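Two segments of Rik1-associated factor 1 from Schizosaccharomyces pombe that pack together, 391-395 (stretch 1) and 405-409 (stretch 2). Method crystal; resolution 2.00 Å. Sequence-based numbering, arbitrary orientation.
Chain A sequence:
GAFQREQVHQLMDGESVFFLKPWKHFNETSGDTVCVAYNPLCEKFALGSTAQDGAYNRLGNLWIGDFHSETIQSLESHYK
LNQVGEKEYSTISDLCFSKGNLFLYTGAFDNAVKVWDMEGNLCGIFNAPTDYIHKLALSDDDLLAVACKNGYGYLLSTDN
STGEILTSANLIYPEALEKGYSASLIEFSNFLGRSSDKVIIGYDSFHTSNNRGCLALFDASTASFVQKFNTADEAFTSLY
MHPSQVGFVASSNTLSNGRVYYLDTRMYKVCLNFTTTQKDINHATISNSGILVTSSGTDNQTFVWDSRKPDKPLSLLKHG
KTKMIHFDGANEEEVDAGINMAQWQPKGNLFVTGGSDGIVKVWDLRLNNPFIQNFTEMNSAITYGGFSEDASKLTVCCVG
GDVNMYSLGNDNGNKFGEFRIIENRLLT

Stretch 1 (391-395) ASKLT
Stretch 2 (405-409) MYSLG

Strands 393-395 and 405-407 of one chain pair antiparallel, their N-to-C directions 164° apart and their axes approaching to 4.7 Å. K393 lies opposite S407 (CA to CA 4.8 Å), L394 opposite Y406 (5.1 Å) and T395 opposite M405 (4.5 Å). All six residues have extended backbones, phi -139° to -111° and psi 128° to 162°. L394 and Y406 form the hydrogen-bonded pair: L394 N donates to Y406 O at 3.0 Å and Y406 N to L394 O at 2.8 Å, both nearly linear (168° and 174°). The flanking pairs are non-hydrogen-bonded, but alpha hydrogens point at the same carbonyls, with K393 CA 3.4 Å from Y406 O and M405 CA 3.5 Å from L394 O. Just outside the two strands, S392 (phi/psi -89/-11) and L408 (-69/14) leave the extended conformation, and L408 N makes a weak bond to S392 O at 3.4 Å.

Side chains of K393, S407, T395 and M405 share one face; L394 and Y406 occupy the other. K393 (m, m, t, m) folds back rather than extending: its NZ bonds S392 OG at 3.1 Å and, weakly, S407 OG at 3.2 Å, while K393 CE lies 3.1 Å from S407 OG. S407 (chi1 t) thus places its hydroxyl beside the lysine end, and S392 (chi1 p) offers its OG to the same amine. T395 (m) sets its OG1 3.5 Å from M405 CE, a van der Waals contact; that hydroxyl is hydrogen-bonded elsewhere in the structure. M405 has chi1 -79°, chi2 between wells at -139° and chi3 t, bringing its terminal methyl to T395. On the opposite face, L394 (t, p) and Y406 (chi1 m, chi2 79°) approach through L394 CB and Y406 CB at 4.4 Å, and L394 O lies at the tyrosine ring's edge, near its plane.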

# COMPACT_ATOMS: atom_id res chain seq x y z
N ALA A 391 -3.01 16.18 -2.22
CA ALA A 391 -2.44 16.74 -0.99
C ALA A 391 -3.49 17.35 -0.05
O ALA A 391 -3.15 17.93 0.99
CB ALA A 391 -1.38 17.80 -1.34
N SER A 392 -4.77 17.19 -0.40
CA SER A 392 -5.85 17.85 0.34
C SER A 392 -6.37 16.99 1.49
O SER A 392 -7.13 17.47 2.34
CB SER A 392 -7.03 18.21 -0.59
OG SER A 392 -7.82 17.07 -0.94
N LYS A 393 -5.95 15.73 1.53
CA LYS A 393 -6.40 14.83 2.58
C LYS A 393 -5.22 14.07 3.15
O LYS A 393 -4.30 13.70 2.41
CB LYS A 393 -7.42 13.84 2.02
CG LYS A 393 -8.67 14.49 1.42
CD LYS A 393 -9.47 15.23 2.50
CE LYS A 393 -10.65 16.02 1.92
NZ LYS A 393 -10.21 17.11 0.99
N LEU A 394 -5.24 13.83 4.46
CA LEU A 394 -4.35 12.87 5.09
C LEU A 394 -5.18 11.98 6.04
O LEU A 394 -6.01 12.47 6.81
CB LEU A 394 -3.21 13.58 5.83
CG LEU A 394 -2.31 12.68 6.68
CD1 LEU A 394 -1.52 11.68 5.79
CD2 LEU A 394 -1.34 13.52 7.55
N THR A 395 -5.00 10.67 5.95
CA THR A 395 -5.77 9.74 6.74
C THR A 395 -4.77 8.92 7.54
O THR A 395 -3.82 8.40 6.96
CB THR A 395 -6.67 8.80 5.84
OG1 THR A 395 -7.58 9.58 5.06
CG2 THR A 395 -7.47 7.86 6.70
N MET A 405 -9.15 11.50 9.89
CA MET A 405 -9.02 12.21 8.61
C MET A 405 -8.74 13.70 8.81
O MET A 405 -9.50 14.40 9.50
CB MET A 405 -10.30 12.09 7.78
CG MET A 405 -10.49 10.78 7.04
SD MET A 405 -11.16 11.08 5.37
CE MET A 405 -11.02 9.44 4.67
N TYR A 406 -7.68 14.19 8.16
CA TYR A 406 -7.31 15.61 8.20
C TYR A 406 -7.55 16.22 6.83
O TYR A 406 -7.28 15.59 5.82
CB TYR A 406 -5.86 15.77 8.64
CG TYR A 406 -5.58 15.08 9.95
CD1 TYR A 406 -5.38 13.71 10.00
CD2 TYR A 406 -5.53 15.80 11.15
CE1 TYR A 406 -5.14 13.06 11.21
CE2 TYR A 406 -5.29 15.17 12.35
CZ TYR A 406 -5.09 13.81 12.37
OH TYR A 406 -4.88 13.16 13.57
N SER A 407 -8.07 17.44 6.79
CA SER A 407 -8.35 18.09 5.51
C SER A 407 -7.98 19.56 5.55
O SER A 407 -7.83 20.15 6.61
CB SER A 407 -9.84 17.95 5.17
OG SER A 407 -10.09 18.43 3.86
N LEU A 408 -7.84 20.16 4.38
CA LEU A 408 -7.66 21.60 4.30
C LEU A 408 -8.96 22.30 4.73
O LEU A 408 -9.14 23.49 4.50
CB LEU A 408 -7.23 21.99 2.88
CG LEU A 408 -5.82 21.51 2.51
CD1 LEU A 408 -5.40 22.05 1.15
CD2 LEU A 408 -4.81 21.94 3.57
N GLY A 409 -9.86 21.54 5.35
CA GLY A 409 -11.02 22.08 6.03
C GLY A 409 -10.85 21.98 7.55
O GLY A 409 -11.83 21.89 8.29